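Local coordinates for protein epoxide hydrolase (Aspergillus niger, PDB 1QO7) that probably hydrolyses epoxides to the corresponding diols, as an epoxide hydrolase built on the alpha/beta-hydrolase fold, at residues Ala237-Phe242 against Asp346-Pro351; Arg73-Arg78 against Leu293-Leu298; Leu126-Glu131 against Arg378-Lys383; Tyr184-Gly189 against Asp204-Val209; Gly192-Arg197 against Leu213-Ala218. The protein carries 2 engineered substitutions. All coordinates share one frame; numbering follows the deposited sequence.

Contact 1: residues Ala237-Phe242 against Asp346-Pro351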
# COMPACT_ATOMS: atom_id res chain seq x y z
N ALA A 237 -15.38 -5.54 -17.53
CA ALA A 237 -14.83 -6.57 -16.67
C ALA A 237 -13.43 -6.16 -16.23
O ALA A 237 -13.06 -6.30 -15.06
CB ALA A 237 -14.78 -7.91 -17.40
N ARG A 238 -12.64 -5.65 -17.18
CA ARG A 238 -11.29 -5.21 -16.87
C ARG A 238 -11.34 -4.05 -15.88
O ARG A 238 -10.50 -3.96 -14.98
CB ARG A 238 -10.54 -4.78 -18.14
CG ARG A 238 -10.26 -5.93 -19.11
CD ARG A 238 -9.15 -5.58 -20.10
NE ARG A 238 -9.51 -4.49 -21.01
CZ ARG A 238 -10.35 -4.62 -22.03
NH1 ARG A 238 -10.92 -5.79 -22.28
NH2 ARG A 238 -10.61 -3.57 -22.81
N MET A 239 -12.32 -3.17 -16.03
CA MET A 239 -12.43 -2.04 -15.11
C MET A 239 -12.77 -2.53 -13.71
O MET A 239 -12.24 -2.03 -12.72
CB MET A 239 -13.49 -1.05 -15.59
CG MET A 239 -13.66 0.12 -14.63
SD MET A 239 -14.76 1.40 -15.24
CE MET A 239 -16.37 0.65 -14.85
N GLU A 240 -13.67 -3.50 -13.62
CA GLU A 240 -14.05 -4.03 -12.32
C GLU A 240 -12.89 -4.72 -11.63
O GLU A 240 -12.77 -4.65 -10.40
CB GLU A 240 -15.23 -5.00 -12.46
CG GLU A 240 -16.58 -4.31 -12.41
CD GLU A 240 -16.81 -3.55 -11.11
OE1 GLU A 240 -16.75 -4.18 -10.03
OE2 GLU A 240 -17.04 -2.32 -11.16
N LYS A 241 -12.03 -5.37 -12.41
CA LYS A 241 -10.86 -6.05 -11.84
C LYS A 241 -9.90 -5.00 -11.30
O LYS A 241 -9.31 -5.18 -10.23
CB LYS A 241 -10.16 -6.90 -12.90
CG LYS A 241 -9.07 -7.81 -12.33
CD LYS A 241 -8.25 -8.48 -13.43
CE LYS A 241 -7.42 -9.64 -12.90
NZ LYS A 241 -6.56 -9.25 -11.75
N PHE A 242 -9.73 -3.91 -12.04
CA PHE A 242 -8.84 -2.84 -11.59
C PHE A 242 -9.37 -2.23 -10.29
O PHE A 242 -8.61 -1.99 -9.35
CB PHE A 242 -8.73 -1.75 -12.65
CG PHE A 242 -7.99 -0.52 -12.19
CD1 PHE A 242 -6.62 -0.58 -11.93
CD2 PHE A 242 -8.65 0.68 -11.99
CE1 PHE A 242 -5.93 0.55 -11.49
CE2 PHE A 242 -7.97 1.81 -11.54
CZ PHE A 242 -6.60 1.75 -11.29
N ASP A 346 -6.29 0.58 -21.22
CA ASP A 346 -6.22 1.58 -20.16
C ASP A 346 -6.91 0.97 -18.94
O ASP A 346 -7.55 -0.07 -19.04
CB ASP A 346 -6.89 2.90 -20.55
CG ASP A 346 -6.37 4.08 -19.72
OD1 ASP A 346 -5.85 3.84 -18.60
OD2 ASP A 346 -6.49 5.25 -20.16
N LEU A 347 -6.79 1.64 -17.80
CA LEU A 347 -7.34 1.16 -16.54
C LEU A 347 -8.85 0.94 -16.46
O LEU A 347 -9.30 -0.08 -15.96
CB LEU A 347 -6.91 2.09 -15.42
CG LEU A 347 -5.42 2.45 -15.44
CD1 LEU A 347 -5.09 3.38 -14.27
CD2 LEU A 347 -4.60 1.17 -15.37
N CYS A 348 -9.62 1.91 -16.95
CA CYS A 348 -11.07 1.82 -16.89
C CYS A 348 -11.70 1.99 -18.27
O CYS A 348 -12.25 3.05 -18.60
CB CYS A 348 -11.61 2.89 -15.93
SG CYS A 348 -10.85 2.81 -14.27
N PRO A 349 -11.63 0.94 -19.11
CA PRO A 349 -12.18 0.97 -20.47
C PRO A 349 -13.70 0.87 -20.54
O PRO A 349 -14.25 -0.19 -20.80
CB PRO A 349 -11.49 -0.22 -21.12
CG PRO A 349 -11.40 -1.20 -20.00
CD PRO A 349 -10.96 -0.34 -18.83
N VAL A 350 -14.36 2.00 -20.31
CA VAL A 350 -15.82 2.06 -20.36
C VAL A 350 -16.27 2.38 -21.78
O VAL A 350 -15.53 2.98 -22.56
CB VAL A 350 -16.36 3.13 -19.40
CG1 VAL A 350 -15.99 2.78 -17.97
CG2 VAL A 350 -15.80 4.50 -19.78
N PRO A 351 -17.51 1.98 -22.14
CA PRO A 351 -18.07 2.22 -23.47
C PRO A 351 -18.43 3.66 -23.79
O PRO A 351 -18.67 4.48 -22.91
CB PRO A 351 -19.29 1.30 -23.48
CG PRO A 351 -19.74 1.34 -22.07
CD PRO A 351 -18.44 1.20 -21.30
O HOH W 1 -7.82 -2.85 -19.36
O HOH W 2 -7.98 -2.45 -16.47
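Three kinds of contact join Phe242, Met239 and Arg238 to Leu347-Val350. In the aromatic one, Leu347 CB stands over one face of the Phe242 ring, 4.0 Å from its centroid and 8° off the normal, a CH-pi contact; Leu347 CD1 touches the ring at Phe242 CZ, 3.7 Å away. Cys348 SG meets the same ring obliquely, as a sulfur-aromatic neighbour 4.9 Å from the centroid. Thioether packing follows. With CG anti to the backbone N (chi1 178°) and a bend only at chi3, Met239 runs out along Cys348, and its SD lies 3.6 Å from Cys348 CB and 3.3 Å from Val350 CG1, which is tight. Helix 230-245 belongs to the insertion between strands 206-211 and 337-342 where alpha/beta hydrolases carry their cap, and the loop after 337-342 is a usual place for the triad acid. Consistent with that, Asp346 OD1 is hydrogen-bonded to ND1 of His372, a predicted proton donor, and Leu347 also touches that histidine. The polar link is indirect: one water, in the guanidinium plane, accepts from Arg238 NE at 2.9 Å and lies 2.8 Å from Asp346 O. Arg238 NH2 is hydrogen-bonded to Pro344 O, while Pro349 CG meets the guanidinium obliquely, 3.8 Å from Arg238 NH2.

Contact 2: residues Arg73-Arg78 against Leu293-Leu298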
# COMPACT_ATOMS: atom_id res chain seq x y z
N ARG A 73 22.98 10.98 -17.77
CA ARG A 73 23.33 12.06 -18.68
C ARG A 73 22.64 12.08 -20.05
O ARG A 73 22.17 13.13 -20.48
CB ARG A 73 24.85 12.13 -18.84
CG ARG A 73 25.59 12.45 -17.54
CD ARG A 73 25.01 13.69 -16.84
NE ARG A 73 25.68 13.94 -15.56
CZ ARG A 73 25.23 14.77 -14.63
NH1 ARG A 73 24.10 15.44 -14.80
NH2 ARG A 73 25.91 14.92 -13.49
N PRO A 74 22.58 10.94 -20.75
CA PRO A 74 21.91 10.93 -22.06
C PRO A 74 20.42 11.28 -21.94
O PRO A 74 19.86 11.98 -22.79
CB PRO A 74 22.12 9.50 -22.55
CG PRO A 74 23.43 9.14 -21.94
CD PRO A 74 23.30 9.67 -20.53
N PHE A 75 19.78 10.78 -20.89
CA PHE A 75 18.36 11.04 -20.65
C PHE A 75 18.17 12.52 -20.33
O PHE A 75 17.25 13.17 -20.82
CB PHE A 75 17.87 10.19 -19.48
CG PHE A 75 16.45 10.47 -19.08
CD1 PHE A 75 15.40 10.25 -19.96
CD2 PHE A 75 16.16 10.96 -17.81
CE1 PHE A 75 14.09 10.52 -19.60
CE2 PHE A 75 14.85 11.23 -17.43
CZ PHE A 75 13.81 11.01 -18.33
N GLU A 76 19.06 13.05 -19.50
CA GLU A 76 19.02 14.44 -19.10
C GLU A 76 19.16 15.33 -20.34
O GLU A 76 18.48 16.34 -20.48
CB GLU A 76 20.15 14.72 -18.12
CG GLU A 76 20.19 16.11 -17.56
CD GLU A 76 21.32 16.27 -16.57
OE1 GLU A 76 22.50 16.25 -17.00
OE2 GLU A 76 21.02 16.40 -15.37
N ALA A 77 20.06 14.94 -21.24
CA ALA A 77 20.27 15.71 -22.45
C ALA A 77 18.97 15.69 -23.25
O ALA A 77 18.60 16.68 -23.89
CB ALA A 77 21.41 15.10 -23.27
N ARG A 78 18.28 14.56 -23.22
CA ARG A 78 17.02 14.43 -23.92
C ARG A 78 15.98 15.34 -23.27
O ARG A 78 15.19 15.99 -23.97
CB ARG A 78 16.55 12.98 -23.91
CG ARG A 78 15.27 12.76 -24.67
CD ARG A 78 14.94 11.29 -24.84
NE ARG A 78 13.52 11.15 -25.12
CZ ARG A 78 12.61 10.76 -24.23
NH1 ARG A 78 12.98 10.45 -22.99
NH2 ARG A 78 11.34 10.73 -24.58
N LEU A 293 13.59 2.80 -15.84
CA LEU A 293 14.64 3.28 -14.94
C LEU A 293 14.81 4.80 -15.01
O LEU A 293 15.10 5.44 -14.00
CB LEU A 293 15.98 2.59 -15.27
CG LEU A 293 16.08 1.11 -14.90
CD1 LEU A 293 17.49 0.61 -15.20
CD2 LEU A 293 15.77 0.92 -13.41
N GLU A 294 14.62 5.38 -16.19
CA GLU A 294 14.75 6.83 -16.35
C GLU A 294 13.62 7.55 -15.61
O GLU A 294 13.86 8.54 -14.91
CB GLU A 294 14.70 7.22 -17.83
CG GLU A 294 15.78 6.57 -18.68
CD GLU A 294 15.67 6.94 -20.15
OE1 GLU A 294 14.54 7.04 -20.67
OE2 GLU A 294 16.72 7.12 -20.79
N MET A 295 12.40 7.05 -15.76
CA MET A 295 11.24 7.66 -15.11
C MET A 295 11.34 7.58 -13.59
O MET A 295 11.03 8.55 -12.89
CB MET A 295 9.95 6.98 -15.57
CG MET A 295 9.70 7.06 -17.07
SD MET A 295 9.59 8.76 -17.67
CE MET A 295 11.24 9.01 -18.21
N VAL A 296 11.75 6.43 -13.09
CA VAL A 296 11.89 6.24 -11.65
C VAL A 296 13.03 7.11 -11.11
O VAL A 296 12.90 7.71 -10.04
CB VAL A 296 12.15 4.75 -11.31
CG1 VAL A 296 12.50 4.59 -9.84
CG2 VAL A 296 10.92 3.92 -11.65
N SER A 297 14.14 7.18 -11.84
CA SER A 297 15.26 8.01 -11.39
C SER A 297 14.84 9.48 -11.37
O SER A 297 15.24 10.24 -10.49
CB SER A 297 16.48 7.83 -12.31
OG SER A 297 16.95 6.49 -12.27
N LEU A 298 14.02 9.88 -12.34
CA LEU A 298 13.55 11.26 -12.39
C LEU A 298 12.73 11.55 -11.13
O LEU A 298 12.94 12.58 -10.48
CB LEU A 298 12.70 11.49 -13.65
CG LEU A 298 11.97 12.84 -13.78
CD1 LEU A 298 12.95 14.00 -13.72
CD2 LEU A 298 11.20 12.86 -15.09
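Glu294 lies across the ring of Phe75, and the tight packing is here: Glu294 CB is centred over one face, 3.6 Å from the centroid and 6° off the normal, while Glu294 CD comes within 3.3 Å of Phe75 CD1. The carboxylate plane is turned 35° from the ring. Phe75 reaches this place because its CG is anti to the backbone N, sending the ring across the gap. Met295 starts away, but bends at chi2 and chi3 bring its CE to 3.3 Å from Phe75 CZ, oblique to the ring. Leu298 CB closes the ring edge more distantly. The partly exposed side is looser: Arg78 NH1 is 4.4 Å from Glu294 OE1, but the oxygen lies well out of the guanidinium plane and no N-H points at it, leaving charge attraction alone. The segment axes pass 11.0 Å apart at -79°, a steep crossing bridged mainly by Phe75. It joins the epoxide hydrolase N-terminal region to helix 289-301 of the insertion that forms the cap in alpha/beta hydrolases.

Contact 3: residues Leu126-Glu131 against Arg378-Lys383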
# COMPACT_ATOMS: atom_id res chain seq x y z
N LEU A 126 5.83 15.80 -28.74
CA LEU A 126 6.46 17.07 -29.09
C LEU A 126 7.48 16.80 -30.20
O LEU A 126 7.65 17.61 -31.11
CB LEU A 126 7.16 17.69 -27.88
CG LEU A 126 6.27 18.17 -26.72
CD1 LEU A 126 7.15 18.86 -25.68
CD2 LEU A 126 5.20 19.13 -27.22
N GLN A 127 8.14 15.66 -30.11
CA GLN A 127 9.15 15.28 -31.09
C GLN A 127 8.53 15.16 -32.48
O GLN A 127 9.13 15.59 -33.47
CB GLN A 127 9.81 13.96 -30.69
CG GLN A 127 11.00 13.53 -31.55
CD GLN A 127 12.16 14.53 -31.51
OE1 GLN A 127 12.24 15.38 -30.63
NE2 GLN A 127 13.08 14.40 -32.45
N LEU A 128 7.34 14.57 -32.54
CA LEU A 128 6.65 14.42 -33.82
C LEU A 128 6.29 15.78 -34.41
O LEU A 128 6.43 16.00 -35.62
CB LEU A 128 5.38 13.58 -33.66
CG LEU A 128 5.57 12.10 -33.30
CD1 LEU A 128 4.23 11.47 -32.98
CD2 LEU A 128 6.26 11.36 -34.44
N PHE A 129 5.82 16.71 -33.58
CA PHE A 129 5.47 18.04 -34.08
C PHE A 129 6.73 18.77 -34.57
O PHE A 129 6.71 19.41 -35.61
CB PHE A 129 4.78 18.88 -32.99
CG PHE A 129 3.30 18.63 -32.88
CD1 PHE A 129 2.41 19.19 -33.80
CD2 PHE A 129 2.78 17.83 -31.86
CE1 PHE A 129 1.04 18.96 -33.71
CE2 PHE A 129 1.41 17.60 -31.76
CZ PHE A 129 0.53 18.17 -32.69
N ARG A 130 7.81 18.67 -33.81
CA ARG A 130 9.06 19.33 -34.19
C ARG A 130 9.63 18.79 -35.50
O ARG A 130 10.28 19.51 -36.25
CB ARG A 130 10.10 19.16 -33.08
CG ARG A 130 11.52 19.41 -33.54
CD ARG A 130 12.50 18.98 -32.47
NE ARG A 130 12.68 20.01 -31.45
CZ ARG A 130 13.31 19.82 -30.30
NH1 ARG A 130 13.83 18.63 -30.00
NH2 ARG A 130 13.45 20.84 -29.46
N GLU A 131 9.40 17.51 -35.77
CA GLU A 131 9.89 16.90 -37.00
C GLU A 131 9.00 17.24 -38.19
O GLU A 131 9.46 17.25 -39.34
CB GLU A 131 9.94 15.37 -36.85
CG GLU A 131 10.94 14.85 -35.84
CD GLU A 131 10.73 13.38 -35.52
OE1 GLU A 131 9.74 12.79 -36.01
OE2 GLU A 131 11.55 12.81 -34.77
N ARG A 378 1.46 5.14 -27.73
CA ARG A 378 0.92 5.39 -29.06
C ARG A 378 0.92 6.89 -29.38
O ARG A 378 -0.13 7.47 -29.65
CB ARG A 378 -0.52 4.87 -29.14
CG ARG A 378 -0.73 3.51 -28.49
CD ARG A 378 -0.03 2.39 -29.26
NE ARG A 378 -0.51 2.28 -30.63
CZ ARG A 378 -0.15 1.32 -31.48
NH1 ARG A 378 0.71 0.38 -31.10
NH2 ARG A 378 -0.64 1.30 -32.71
N PRO A 379 2.10 7.52 -29.37
CA PRO A 379 2.20 8.95 -29.65
C PRO A 379 1.60 9.40 -30.98
O PRO A 379 0.96 10.45 -31.05
CB PRO A 379 3.70 9.23 -29.54
CG PRO A 379 4.31 7.94 -30.00
CD PRO A 379 3.44 6.90 -29.31
N ARG A 380 1.80 8.62 -32.04
CA ARG A 380 1.26 8.99 -33.35
C ARG A 380 -0.26 9.06 -33.29
O ARG A 380 -0.88 10.00 -33.80
CB ARG A 380 1.67 7.96 -34.40
CG ARG A 380 3.16 7.87 -34.64
CD ARG A 380 3.52 8.37 -36.03
NE ARG A 380 3.21 9.79 -36.16
CZ ARG A 380 3.43 10.50 -37.26
NH1 ARG A 380 3.97 9.92 -38.32
NH2 ARG A 380 3.12 11.79 -37.30
N GLU A 381 -0.87 8.06 -32.66
CA GLU A 381 -2.32 8.01 -32.55
C GLU A 381 -2.91 9.12 -31.71
O GLU A 381 -3.91 9.73 -32.09
CB GLU A 381 -2.76 6.65 -32.00
CG GLU A 381 -2.80 5.57 -33.07
CD GLU A 381 -2.35 4.21 -32.57
OE1 GLU A 381 -2.94 3.70 -31.60
OE2 GLU A 381 -1.41 3.66 -33.18
N LEU A 382 -2.29 9.40 -30.56
CA LEU A 382 -2.81 10.46 -29.70
C LEU A 382 -2.67 11.82 -30.38
O LEU A 382 -3.58 12.65 -30.32
CB LEU A 382 -2.09 10.46 -28.35
CG LEU A 382 -2.71 11.37 -27.29
CD1 LEU A 382 -4.17 10.97 -27.06
CD2 LEU A 382 -1.93 11.28 -25.99
N LYS A 383 -1.53 12.04 -31.03
CA LYS A 383 -1.28 13.30 -31.73
C LYS A 383 -2.29 13.49 -32.85
O LYS A 383 -2.88 14.56 -33.01
CB LYS A 383 0.14 13.31 -32.30
CG LYS A 383 0.42 14.44 -33.28
CD LYS A 383 1.86 14.40 -33.77
CE LYS A 383 2.10 15.39 -34.91
NZ LYS A 383 1.34 15.03 -36.15
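Helix segments 126-131 and 379-383 cross steeply at -74°, their axes 10.3 Å apart, with Leu128 and Arg380 the closest pair of residues by CA position. Lys383 and Leu128 do most of the bridging. The lysine chain runs extended as far as CE, which settles over the centre of one face of the Phe129 ring, 3.7 Å from the centroid, in a CH-pi contact. The turn at chi4 (-66°) then sets Lys383 NZ, still over that face, at 4.8 Å from the Phe129 centroid, a longer cation-pi interaction, and Lys383 CG touches the rim at Phe129 CE2. The two helices follow strands 107-112 and 359-366, the positions of helices A and F in the alpha/beta-hydrolase fold, which flank one side of the central sheet. Phe129 also packs on Leu142 and Leu99 of that sheet. Leu128 packs alongside the lysine and beyond it: its CB is 3.6 Å from Lys383 CD, and its CD1 lies 4.1 Å from Pro379 CB. The leucine fork then reaches Arg380, CD1 standing 3.7 Å from Arg380 NE, while CD2 lies over one face of the guanidinium, displaced toward its rim. Both cationic ends are drawn to Glu132, whose two carboxylate oxygens form one salt bridge each, OE1 with Lys383 NZ and OE2 with Arg380 NH2; this shared anion probably offsets the proximity of the two positive charges.

Contact 4: residues Tyr184-Gly189 against Asp204-Val209; sequences YIIQGG and DACKAV
The carbonyl oxygen of Tyr184 accepts from Lys207 N at 2.9 Å, with 167° at the hydrogen. Cys206 CA adds a C-H...O approach to the same oxygen. Tyr184 N donates to Ala205 O (3.0 Å), and further along Ile186 N donates to Ala208 O (3.2 Å), as expected of neighbouring parallel strands. Tyr184 pairs with Cys206 but Ile186 with Val209, so one strand spends an extra residue; near-helical backbone angles at Lys207 take up the slack, much as in a beta bulge. These are the two strands of a beta-alpha-beta unit whose helix, 191-202, covers Tyr184, Ile186 and Cys206 through Leu199. With chi1 at 61°, the Tyr184 ring folds back over the neighbouring strand: Ala205 O and Cys206 CA lie over one face, both displaced toward the rim, and Ala205 CB is 3.4 Å from Tyr184 CE2. The Tyr184 hydroxyl is hydrogen-bonded to Asp172. Cys206 SG, anti to its own N, presses to 3.2 Å from Ile186 CD1, a tight contact. On the other side of the sheet Ala208 CB meets Ile185 CG1 at 4.1 Å. The buried Ala208 N finds no partner in the model, probably a consequence of the slipped register, and C-H...O contacts and apolar packing supplement the three N-H...O bonds.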
# COMPACT_ATOMS: atom_id res chain seq x y z
N TYR A 184 -8.15 28.27 -24.88
CA TYR A 184 -7.19 27.18 -25.01
C TYR A 184 -7.93 25.86 -24.89
O TYR A 184 -9.07 25.82 -24.42
CB TYR A 184 -6.07 27.28 -23.95
CG TYR A 184 -6.54 27.19 -22.51
CD1 TYR A 184 -6.81 25.96 -21.91
CD2 TYR A 184 -6.71 28.35 -21.75
CE1 TYR A 184 -7.26 25.87 -20.59
CE2 TYR A 184 -7.16 28.28 -20.42
CZ TYR A 184 -7.42 27.04 -19.85
OH TYR A 184 -7.89 26.96 -18.55
N ILE A 185 -7.28 24.79 -25.31
CA ILE A 185 -7.86 23.46 -25.25
C ILE A 185 -6.99 22.61 -24.33
O ILE A 185 -5.81 22.90 -24.16
CB ILE A 185 -7.93 22.83 -26.66
CG1 ILE A 185 -8.91 23.63 -27.53
CG2 ILE A 185 -8.36 21.36 -26.58
CD1 ILE A 185 -9.11 23.09 -28.92
N ILE A 186 -7.59 21.59 -23.73
CA ILE A 186 -6.84 20.72 -22.83
C ILE A 186 -6.90 19.26 -23.25
O ILE A 186 -7.94 18.78 -23.71
CB ILE A 186 -7.38 20.81 -21.39
CG1 ILE A 186 -7.11 22.21 -20.84
CG2 ILE A 186 -6.74 19.74 -20.51
CD1 ILE A 186 -8.09 22.62 -19.81
N GLN A 187 -5.77 18.57 -23.10
CA GLN A 187 -5.70 17.15 -23.40
C GLN A 187 -5.26 16.55 -22.08
O GLN A 187 -4.30 17.02 -21.47
CB GLN A 187 -4.64 16.84 -24.48
CG GLN A 187 -4.81 15.48 -25.16
CD GLN A 187 -4.62 14.29 -24.23
OE1 GLN A 187 -5.51 13.45 -24.07
NE2 GLN A 187 -3.45 14.21 -23.61
N GLY A 188 -5.96 15.53 -21.61
CA GLY A 188 -5.57 14.95 -20.34
C GLY A 188 -5.85 13.48 -20.15
O GLY A 188 -6.83 12.95 -20.69
N GLY A 189 -4.98 12.82 -19.40
CA GLY A 189 -5.13 11.41 -19.09
C GLY A 189 -4.81 11.27 -17.61
O GLY A 189 -4.24 12.18 -17.02
N ASP A 204 -13.83 29.42 -17.86
CA ASP A 204 -14.25 29.91 -19.16
C ASP A 204 -13.20 29.96 -20.28
O ASP A 204 -13.55 29.80 -21.44
CB ASP A 204 -14.92 31.28 -19.02
CG ASP A 204 -16.35 31.18 -18.52
OD1 ASP A 204 -16.72 30.12 -17.95
OD2 ASP A 204 -17.11 32.16 -18.68
N ALA A 205 -11.94 30.18 -19.93
CA ALA A 205 -10.89 30.24 -20.96
C ALA A 205 -10.70 28.88 -21.62
O ALA A 205 -10.20 28.78 -22.74
CB ALA A 205 -9.58 30.72 -20.35
N CYS A 206 -11.08 27.81 -20.92
CA CYS A 206 -10.96 26.47 -21.47
C CYS A 206 -12.15 26.29 -22.42
O CYS A 206 -13.30 26.26 -21.99
CB CYS A 206 -11.00 25.43 -20.35
SG CYS A 206 -10.92 23.72 -20.94
N LYS A 207 -11.86 26.19 -23.71
CA LYS A 207 -12.90 26.07 -24.73
C LYS A 207 -13.32 24.65 -25.11
O LYS A 207 -14.43 24.45 -25.59
CB LYS A 207 -12.47 26.80 -26.00
CG LYS A 207 -12.10 28.27 -25.77
CD LYS A 207 -13.25 29.03 -25.12
CE LYS A 207 -12.92 30.51 -24.97
NZ LYS A 207 -14.00 31.25 -24.27
N ALA A 208 -12.44 23.68 -24.92
CA ALA A 208 -12.74 22.30 -25.26
C ALA A 208 -11.80 21.37 -24.50
O ALA A 208 -10.72 21.79 -24.08
CB ALA A 208 -12.58 22.08 -26.77
N VAL A 209 -12.21 20.12 -24.36
CA VAL A 209 -11.41 19.14 -23.63
C VAL A 209 -11.36 17.78 -24.31
O VAL A 209 -12.39 17.25 -24.73
CB VAL A 209 -11.98 18.93 -22.21
CG1 VAL A 209 -11.14 17.89 -21.46
CG2 VAL A 209 -12.00 20.25 -21.45

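Contact 5: residues Gly192-Arg197 against Leu213-Ala218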
# COMPACT_ATOMS: atom_id res chain seq x y z
N GLY A 192 -4.51 14.00 -14.97
CA GLY A 192 -4.72 15.11 -15.87
C GLY A 192 -6.13 15.13 -16.42
O GLY A 192 -6.62 16.18 -16.83
N SER A 193 -6.79 13.97 -16.45
CA SER A 193 -8.16 13.91 -16.97
C SER A 193 -9.13 14.45 -15.93
O SER A 193 -10.18 15.00 -16.29
CB SER A 193 -8.55 12.48 -17.36
OG SER A 193 -8.68 11.65 -16.21
N PHE A 194 -8.79 14.30 -14.65
CA PHE A 194 -9.64 14.81 -13.58
C PHE A 194 -9.51 16.32 -13.58
O PHE A 194 -10.50 17.05 -13.47
CB PHE A 194 -9.19 14.28 -12.20
CG PHE A 194 -9.62 12.87 -11.92
CD1 PHE A 194 -8.94 11.79 -12.47
CD2 PHE A 194 -10.71 12.62 -11.08
CE1 PHE A 194 -9.34 10.47 -12.19
CE2 PHE A 194 -11.12 11.31 -10.80
CZ PHE A 194 -10.43 10.24 -11.35
N VAL A 195 -8.28 16.80 -13.72
CA VAL A 195 -8.02 18.23 -13.75
C VAL A 195 -8.65 18.79 -15.03
O VAL A 195 -9.29 19.85 -15.00
CB VAL A 195 -6.50 18.53 -13.73
CG1 VAL A 195 -6.24 20.02 -13.88
CG2 VAL A 195 -5.91 18.03 -12.42
N GLY A 196 -8.47 18.08 -16.14
CA GLY A 196 -9.04 18.53 -17.40
C GLY A 196 -10.55 18.67 -17.33
O GLY A 196 -11.12 19.62 -17.89
N ARG A 197 -11.22 17.74 -16.67
CA ARG A 197 -12.68 17.83 -16.56
C ARG A 197 -13.07 19.08 -15.77
O ARG A 197 -14.02 19.78 -16.15
CB ARG A 197 -13.26 16.58 -15.90
CG ARG A 197 -14.77 16.65 -15.69
CD ARG A 197 -15.32 15.31 -15.20
NE ARG A 197 -15.25 14.29 -16.24
CZ ARG A 197 -16.19 14.09 -17.17
NH1 ARG A 197 -17.29 14.84 -17.19
NH2 ARG A 197 -16.04 13.12 -18.06
N LEU A 213 -9.12 9.10 -20.57
CA LEU A 213 -9.50 8.38 -19.36
C LEU A 213 -10.80 8.98 -18.83
O LEU A 213 -10.91 10.19 -18.67
CB LEU A 213 -8.44 8.48 -18.25
CG LEU A 213 -8.91 7.83 -16.94
CD1 LEU A 213 -8.98 6.32 -17.11
CD2 LEU A 213 -7.96 8.18 -15.81
N CYS A 214 -11.79 8.13 -18.57
CA CYS A 214 -13.06 8.58 -18.04
C CYS A 214 -13.50 7.60 -16.96
O CYS A 214 -14.37 6.76 -17.19
CB CYS A 214 -14.12 8.65 -19.15
SG CYS A 214 -15.65 9.54 -18.68
N ALA A 215 -12.87 7.70 -15.79
CA ALA A 215 -13.19 6.82 -14.67
C ALA A 215 -14.62 7.10 -14.22
O ALA A 215 -14.95 8.23 -13.86
CB ALA A 215 -12.22 7.07 -13.52
N MET A 216 -15.46 6.08 -14.25
CA MET A 216 -16.86 6.24 -13.86
C MET A 216 -17.54 4.90 -13.60
O MET A 216 -17.02 3.84 -13.95
CB MET A 216 -17.63 6.98 -14.95
CG MET A 216 -17.76 6.18 -16.24
SD MET A 216 -18.60 7.10 -17.54
CE MET A 216 -20.26 7.19 -16.81
N ARG A 217 -18.71 4.97 -12.98
CA ARG A 217 -19.51 3.79 -12.67
C ARG A 217 -20.66 3.76 -13.66
O ARG A 217 -20.79 4.66 -14.49
CB ARG A 217 -20.08 3.89 -11.25
CG ARG A 217 -19.09 4.33 -10.19
CD ARG A 217 -19.80 4.59 -8.87
NE ARG A 217 -18.90 5.05 -7.82
CZ ARG A 217 -19.28 5.35 -6.58
NH1 ARG A 217 -20.56 5.23 -6.24
NH2 ARG A 217 -18.39 5.75 -5.68
N ALA A 218 -21.50 2.73 -13.58
CA ALA A 218 -22.64 2.62 -14.48
C ALA A 218 -23.50 3.88 -14.33
O ALA A 218 -23.83 4.28 -13.21
CB ALA A 218 -23.45 1.38 -14.16
O HOH W 3 -11.12 10.91 -15.53
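Leu213 leads into the loop that passes Ser193, in the helix behind the predicted nucleophile Asp190; the sequence around it fits a nucleophile elbow, the strand-turn-helix hallmark of alpha/beta hydrolases. Leu213 side chain and carbonyl both face the serine: CD2 is 3.6 Å from Ser193 OG, and Leu213 O is 3.5 Å from Ser193 CB. Their polar link runs through one water, which donates to Ser193 OG at 2.6 Å and to Leu213 O at 3.2 Å. A chi1 of 69° places OG between the backbone N and carbonyl carbon, where it is also hydrogen-bonded to Asp190 O; the serine thus couples the elbow turn to the water. Next, Cys214 turns the start of its side chain away from the helix, yet its SG comes to 3.7 Å from Arg197 NH2, oblique to the guanidinium, as a packing contact. Arg197 is committed to other groups, its NH1 hydrogen-bonded to the carbonyls of Leu332 and Thr358, with a bend at chi3 (-69°) directing it there. Finally Ala215 reaches Phe194 at the margin of the contact. Its CB sits 4.2 Å from Phe194 CZ, oblique to a ring that has the bridging water over one face, displaced toward the rim.

Overall arrangement
From the N terminus, helix 72-79 opens contact 2 and helix 123-132 opens contact 3. Strand 184-188 and helix 191-202 then start contacts 4 and 5, which cross, contact 5 opening before 204-209 closes contact 4 and closing after it; they touch through Val209 and Gly196. Helix 230-245 opens contact 1, and helix 289-301 closes contact 2, enclosing contacts 4 and 5 and crossing contacts 1 and 3. The 346-351 loop next closes contact 1 beside contact 5. Helix 379-393 finally closes contact 3 around contacts 1, 4 and 5, tying the last helix to helix 123-132. Contacts 1 and 2, about 31 Å apart between centres, connect the insertion to the core and N-terminal region.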